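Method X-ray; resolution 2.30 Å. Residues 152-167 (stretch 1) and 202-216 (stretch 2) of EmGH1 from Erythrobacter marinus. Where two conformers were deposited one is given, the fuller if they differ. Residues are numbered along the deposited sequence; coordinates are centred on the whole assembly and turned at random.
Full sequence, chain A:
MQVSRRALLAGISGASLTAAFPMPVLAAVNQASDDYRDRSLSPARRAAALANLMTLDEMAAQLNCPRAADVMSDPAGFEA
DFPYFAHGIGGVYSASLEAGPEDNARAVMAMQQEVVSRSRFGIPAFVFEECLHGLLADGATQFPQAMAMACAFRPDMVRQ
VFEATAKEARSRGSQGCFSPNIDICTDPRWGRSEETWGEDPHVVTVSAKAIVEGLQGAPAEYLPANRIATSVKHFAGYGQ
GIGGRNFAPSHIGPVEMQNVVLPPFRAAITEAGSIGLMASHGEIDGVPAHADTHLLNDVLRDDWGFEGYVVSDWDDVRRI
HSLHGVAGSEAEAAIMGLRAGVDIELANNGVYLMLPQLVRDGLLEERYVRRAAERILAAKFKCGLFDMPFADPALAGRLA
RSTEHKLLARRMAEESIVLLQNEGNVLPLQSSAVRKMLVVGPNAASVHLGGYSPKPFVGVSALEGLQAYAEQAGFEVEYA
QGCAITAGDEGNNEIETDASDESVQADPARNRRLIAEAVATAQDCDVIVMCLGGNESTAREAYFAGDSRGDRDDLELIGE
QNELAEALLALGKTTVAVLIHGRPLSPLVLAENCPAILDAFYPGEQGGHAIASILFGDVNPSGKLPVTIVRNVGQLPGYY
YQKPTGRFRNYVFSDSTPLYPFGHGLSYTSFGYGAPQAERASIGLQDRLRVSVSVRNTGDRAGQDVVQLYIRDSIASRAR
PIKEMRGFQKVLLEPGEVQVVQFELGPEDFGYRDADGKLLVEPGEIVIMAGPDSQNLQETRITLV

Stretch 1 152-167: AFRPDMVRQVFEATAK
Stretch 2, residues 202-216: HVVTVSAKAIVEGLQ

How do the two backbones run? Residues 155-167 form a helix that continues later in the chain, and residues 202-216 belong to a helix that begins earlier. Their N-to-C directions differ by 33° (signed crossing angle -33°), and the axes approach to 7.0 Å. Before the first helix, Phe 153 takes positive phi (49/43), and Arg 154 (-128/74) occupies the N-cap position. The CA atoms of Phe 153 and Val 203 lie 8.2 Å apart, those of Arg 159 and Gly 214 only 4.4 Å, and those of Ala 166 and Leu 215 5.0 Å.

What lets the helices come so close? Gly 214 has no side chain, and an ideal CB there would point toward the first helix and lie 2.5 Å from Arg 159 O, a clash. Backbone therefore meets backbone: Gly 214 CA is 3.5 Å from Arg 159 O, and Glu 163 CA is 3.3 Å from Gly 214 O, both CA-H...O contacts. No direct hydrogen bond crosses the interface. Ala 210 CB, which points toward the first helix, lies 3.6 Å from Pro 155 O.

Which apolar side chains meet across the contact? The CA-to-CB bond of Phe 162 (chi1 -74°, chi2 -79°) points toward the second helix, and Ile 211 (m, t) sets CG2 over one face of the Phe 162 ring, 3.9 Å from the centroid and 9° off the normal. Leu 215 (m, t) starts sideways, but its end comes nearer, with CG 3.8 Å from Phe 162 CB and CD2 3.9 Å from Ala 166 CB. Val 158 (t) brings CG1 to 3.7 Å from Ile 211 CG1 and 4.0 Å from Ala 210 CB. Toward the N-terminal end of the contact, Pro 155 CG (ring C-gamma endo) reaches 3.8 Å from Val 206 CG1 (t), while Phe 153 (chi1 -73°, chi2 75°) places CE2 3.7 Å from Val 203 CG2 (t).

How are the polar groups satisfied? Arg 159 (t, t, p, chi4 73°) forms a salt bridge within its own helix, NH1 to Glu 163 OE2 (t, t, chi3 84°) at 2.9 Å. The same NH1 donates to a water at 2.8 Å, which donates to Glu 213 O at 2.5 Å, linking the helices indirectly. Arg 154 (m, m, m, chi4 -82°) pairs with Asp 156 (p, chi2 -28°), NE to OD1 2.9 Å and NH2 to OD2 3.0 Å; neither residue touches the second stretch.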

# COMPACT_ATOMS: atom_id res chain seq x y z
N ALA A 152 -17.81 -5.22 -20.29
CA ALA A 152 -19.02 -5.19 -21.10
C ALA A 152 -20.15 -4.43 -20.42
O ALA A 152 -21.03 -3.90 -21.10
CB ALA A 152 -19.46 -6.61 -21.42
N PHE A 153 -20.14 -4.37 -19.09
CA PHE A 153 -21.26 -3.79 -18.33
C PHE A 153 -22.60 -4.36 -18.81
O PHE A 153 -23.59 -3.64 -18.98
CB PHE A 153 -21.23 -2.26 -18.39
CG PHE A 153 -20.14 -1.66 -17.54
CD1 PHE A 153 -18.81 -1.71 -17.96
CD2 PHE A 153 -20.42 -1.10 -16.30
CE1 PHE A 153 -17.77 -1.19 -17.18
CE2 PHE A 153 -19.40 -0.57 -15.49
CZ PHE A 153 -18.06 -0.62 -15.94
N ARG A 154 -22.62 -5.68 -19.02
CA ARG A 154 -23.81 -6.42 -19.45
C ARG A 154 -24.04 -7.59 -18.50
O ARG A 154 -23.75 -8.74 -18.84
CB ARG A 154 -23.66 -6.92 -20.89
CG ARG A 154 -23.72 -5.85 -21.97
CD ARG A 154 -25.10 -5.23 -22.04
NE ARG A 154 -26.12 -6.22 -22.37
CZ ARG A 154 -26.39 -6.63 -23.61
NH1 ARG A 154 -25.72 -6.14 -24.65
NH2 ARG A 154 -27.34 -7.53 -23.80
N PRO A 155 -24.52 -7.33 -17.29
CA PRO A 155 -24.72 -8.45 -16.35
C PRO A 155 -25.76 -9.45 -16.85
O PRO A 155 -25.66 -10.63 -16.51
CB PRO A 155 -25.15 -7.76 -15.05
CG PRO A 155 -25.48 -6.34 -15.42
CD PRO A 155 -24.70 -6.01 -16.64
N ASP A 156 -26.71 -9.01 -17.68
CA ASP A 156 -27.65 -9.95 -18.29
C ASP A 156 -26.92 -10.98 -19.14
O ASP A 156 -27.26 -12.17 -19.12
CB ASP A 156 -28.69 -9.20 -19.12
CG ASP A 156 -28.07 -8.36 -20.25
OD1 ASP A 156 -26.91 -7.91 -20.13
OD2 ASP A 156 -28.75 -8.15 -21.27
N MET A 157 -25.89 -10.55 -19.87
CA MET A 157 -25.15 -11.53 -20.65
C MET A 157 -24.21 -12.35 -19.78
O MET A 157 -23.91 -13.51 -20.11
CB MET A 157 -24.39 -10.84 -21.77
CG MET A 157 -25.30 -10.30 -22.87
SD MET A 157 -24.35 -9.48 -24.18
CE MET A 157 -23.22 -10.77 -24.68
N VAL A 158 -23.72 -11.77 -18.68
CA VAL A 158 -22.91 -12.53 -17.72
C VAL A 158 -23.69 -13.73 -17.20
O VAL A 158 -23.17 -14.85 -17.14
CB VAL A 158 -22.45 -11.62 -16.57
CG1 VAL A 158 -21.80 -12.44 -15.47
CG2 VAL A 158 -21.48 -10.55 -17.07
N ARG A 159 -24.95 -13.51 -16.82
CA ARG A 159 -25.80 -14.60 -16.33
C ARG A 159 -25.92 -15.71 -17.36
O ARG A 159 -25.82 -16.90 -17.02
CB ARG A 159 -27.17 -14.05 -15.94
CG ARG A 159 -28.05 -15.06 -15.22
CD ARG A 159 -29.53 -14.77 -15.38
NE ARG A 159 -29.97 -14.84 -16.78
CZ ARG A 159 -30.12 -15.97 -17.48
NH1 ARG A 159 -29.86 -17.16 -16.94
NH2 ARG A 159 -30.52 -15.90 -18.75
N GLN A 160 -26.12 -15.35 -18.63
CA GLN A 160 -26.19 -16.33 -19.71
C GLN A 160 -24.88 -17.09 -19.87
O GLN A 160 -24.88 -18.30 -20.10
CB GLN A 160 -26.54 -15.64 -21.03
CG GLN A 160 -27.91 -15.03 -21.11
CD GLN A 160 -28.05 -14.14 -22.33
OE1 GLN A 160 -28.62 -13.06 -22.25
NE2 GLN A 160 -27.51 -14.59 -23.46
N VAL A 161 -23.75 -16.38 -19.78
CA VAL A 161 -22.46 -17.04 -19.95
C VAL A 161 -22.27 -18.13 -18.91
O VAL A 161 -21.77 -19.23 -19.21
CB VAL A 161 -21.32 -16.01 -19.90
CG1 VAL A 161 -20.02 -16.69 -19.45
CG2 VAL A 161 -21.14 -15.39 -21.27
N PHE A 162 -22.68 -17.85 -17.67
CA PHE A 162 -22.46 -18.83 -16.62
C PHE A 162 -23.58 -19.85 -16.53
O PHE A 162 -23.36 -20.94 -16.00
CB PHE A 162 -22.19 -18.10 -15.30
CG PHE A 162 -20.81 -17.49 -15.28
CD1 PHE A 162 -19.70 -18.28 -15.01
CD2 PHE A 162 -20.61 -16.17 -15.65
CE1 PHE A 162 -18.42 -17.75 -15.03
CE2 PHE A 162 -19.32 -15.63 -15.68
CZ PHE A 162 -18.23 -16.42 -15.37
N GLU A 163 -24.75 -19.55 -17.09
CA GLU A 163 -25.74 -20.60 -17.33
C GLU A 163 -25.19 -21.63 -18.31
O GLU A 163 -25.27 -22.84 -18.07
CB GLU A 163 -27.03 -19.98 -17.84
CG GLU A 163 -28.20 -20.96 -18.03
CD GLU A 163 -29.36 -20.30 -18.74
OE1 GLU A 163 -29.34 -20.25 -19.99
OE2 GLU A 163 -30.29 -19.82 -18.06
N ALA A 164 -24.58 -21.17 -19.41
CA ALA A 164 -23.96 -22.09 -20.36
C ALA A 164 -22.83 -22.86 -19.71
O ALA A 164 -22.68 -24.07 -19.94
CB ALA A 164 -23.44 -21.34 -21.59
N THR A 165 -22.03 -22.18 -18.88
CA THR A 165 -20.92 -22.84 -18.21
C THR A 165 -21.41 -23.92 -17.24
O THR A 165 -20.81 -24.99 -17.14
CB THR A 165 -20.06 -21.81 -17.46
OG1 THR A 165 -19.52 -20.86 -18.39
CG2 THR A 165 -18.94 -22.50 -16.72
N ALA A 166 -22.49 -23.63 -16.51
CA ALA A 166 -23.03 -24.61 -15.57
C ALA A 166 -23.52 -25.86 -16.30
O ALA A 166 -23.26 -26.99 -15.85
CB ALA A 166 -24.14 -23.97 -14.74
N LYS A 167 -24.23 -25.68 -17.42
CA LYS A 167 -24.69 -26.81 -18.23
C LYS A 167 -23.53 -27.72 -18.59
O LYS A 167 -23.61 -28.94 -18.43
CB LYS A 167 -25.36 -26.31 -19.51
CG LYS A 167 -26.76 -25.80 -19.36
CD LYS A 167 -27.26 -25.26 -20.70
CE LYS A 167 -28.61 -24.58 -20.53
NZ LYS A 167 -29.01 -23.85 -21.76
N HIS A 202 -19.55 -1.79 -6.47
CA HIS A 202 -20.87 -1.99 -7.09
C HIS A 202 -20.79 -2.93 -8.29
O HIS A 202 -21.62 -3.83 -8.43
CB HIS A 202 -21.49 -0.65 -7.49
CG HIS A 202 -22.78 -0.79 -8.22
ND1 HIS A 202 -23.98 -1.00 -7.57
CD2 HIS A 202 -23.07 -0.78 -9.55
CE1 HIS A 202 -24.95 -1.10 -8.46
NE2 HIS A 202 -24.43 -0.96 -9.67
N VAL A 203 -19.79 -2.73 -9.16
CA VAL A 203 -19.64 -3.58 -10.33
C VAL A 203 -19.38 -5.02 -9.92
O VAL A 203 -19.99 -5.96 -10.46
CB VAL A 203 -18.51 -3.04 -11.24
CG1 VAL A 203 -18.00 -4.14 -12.17
CG2 VAL A 203 -18.99 -1.82 -12.04
N VAL A 204 -18.46 -5.23 -8.97
CA VAL A 204 -18.15 -6.60 -8.56
C VAL A 204 -19.35 -7.24 -7.87
O VAL A 204 -19.59 -8.44 -8.03
CB VAL A 204 -16.90 -6.60 -7.66
CG1 VAL A 204 -16.63 -7.99 -7.11
CG2 VAL A 204 -15.69 -6.13 -8.42
N THR A 205 -20.15 -6.45 -7.16
CA THR A 205 -21.35 -6.95 -6.51
C THR A 205 -22.41 -7.34 -7.54
O THR A 205 -23.01 -8.41 -7.45
CB THR A 205 -21.89 -5.89 -5.55
OG1 THR A 205 -20.97 -5.75 -4.46
CG2 THR A 205 -23.27 -6.27 -5.00
N VAL A 206 -22.62 -6.47 -8.53
CA VAL A 206 -23.58 -6.77 -9.58
C VAL A 206 -23.13 -7.99 -10.37
O VAL A 206 -23.93 -8.88 -10.68
CB VAL A 206 -23.76 -5.54 -10.48
CG1 VAL A 206 -24.42 -5.93 -11.79
CG2 VAL A 206 -24.57 -4.46 -9.75
N SER A 207 -21.84 -8.07 -10.68
CA SER A 207 -21.33 -9.22 -11.40
C SER A 207 -21.44 -10.49 -10.57
O SER A 207 -21.84 -11.54 -11.09
CB SER A 207 -19.88 -8.97 -11.81
OG SER A 207 -19.75 -7.73 -12.48
N ALA A 208 -21.11 -10.42 -9.28
CA ALA A 208 -21.15 -11.61 -8.43
C ALA A 208 -22.55 -12.22 -8.39
O ALA A 208 -22.70 -13.44 -8.48
CB ALA A 208 -20.68 -11.27 -7.01
N LYS A 209 -23.58 -11.37 -8.26
CA LYS A 209 -24.95 -11.86 -8.25
C LYS A 209 -25.33 -12.52 -9.57
O LYS A 209 -26.04 -13.53 -9.59
CB LYS A 209 -25.93 -10.73 -7.96
CG LYS A 209 -25.65 -9.98 -6.68
CD LYS A 209 -26.92 -9.48 -6.04
CE LYS A 209 -27.66 -8.49 -6.90
NZ LYS A 209 -29.10 -8.50 -6.49
N ALA A 210 -24.89 -11.94 -10.69
CA ALA A 210 -25.26 -12.51 -11.98
C ALA A 210 -24.55 -13.83 -12.22
O ALA A 210 -25.13 -14.76 -12.78
CB ALA A 210 -24.96 -11.52 -13.11
N ILE A 211 -23.28 -13.93 -11.81
CA ILE A 211 -22.54 -15.18 -11.92
C ILE A 211 -23.18 -16.27 -11.08
O ILE A 211 -23.36 -17.41 -11.52
CB ILE A 211 -21.06 -14.99 -11.52
CG1 ILE A 211 -20.36 -13.96 -12.41
CG2 ILE A 211 -20.31 -16.35 -11.56
CD1 ILE A 211 -19.07 -13.41 -11.78
N VAL A 212 -23.49 -15.95 -9.82
CA VAL A 212 -24.06 -16.96 -8.94
C VAL A 212 -25.42 -17.40 -9.48
O VAL A 212 -25.72 -18.60 -9.54
CB VAL A 212 -24.17 -16.45 -7.48
CG1 VAL A 212 -24.91 -17.46 -6.60
CG2 VAL A 212 -22.80 -16.17 -6.90
N GLU A 213 -26.23 -16.45 -9.93
CA GLU A 213 -27.54 -16.80 -10.43
C GLU A 213 -27.47 -17.48 -11.80
O GLU A 213 -28.42 -18.17 -12.17
CB GLU A 213 -28.43 -15.55 -10.43
CG GLU A 213 -28.81 -15.14 -8.98
CD GLU A 213 -29.61 -13.86 -8.85
OE1 GLU A 213 -29.26 -12.83 -9.48
OE2 GLU A 213 -30.60 -13.87 -8.07
N GLY A 214 -26.36 -17.32 -12.53
CA GLY A 214 -26.15 -18.10 -13.74
C GLY A 214 -25.67 -19.51 -13.46
O GLY A 214 -26.14 -20.46 -14.10
N LEU A 215 -24.74 -19.68 -12.52
CA LEU A 215 -24.20 -21.00 -12.25
C LEU A 215 -25.15 -21.86 -11.42
O LEU A 215 -25.23 -23.08 -11.62
CB LEU A 215 -22.84 -20.88 -11.54
CG LEU A 215 -21.63 -20.54 -12.42
CD1 LEU A 215 -20.43 -20.18 -11.55
CD2 LEU A 215 -21.30 -21.71 -13.35
N GLN A 216 -25.87 -21.26 -10.47
CA GLN A 216 -26.74 -21.99 -9.57
C GLN A 216 -28.21 -21.90 -9.95
O GLN A 216 -29.01 -22.70 -9.44
CB GLN A 216 -26.60 -21.46 -8.13
CG GLN A 216 -25.26 -21.73 -7.46
CD GLN A 216 -25.30 -21.55 -5.94
OE1 GLN A 216 -24.41 -22.03 -5.22
NE2 GLN A 216 -26.33 -20.86 -5.44
O HOH W 1 -29.80 -18.12 -14.27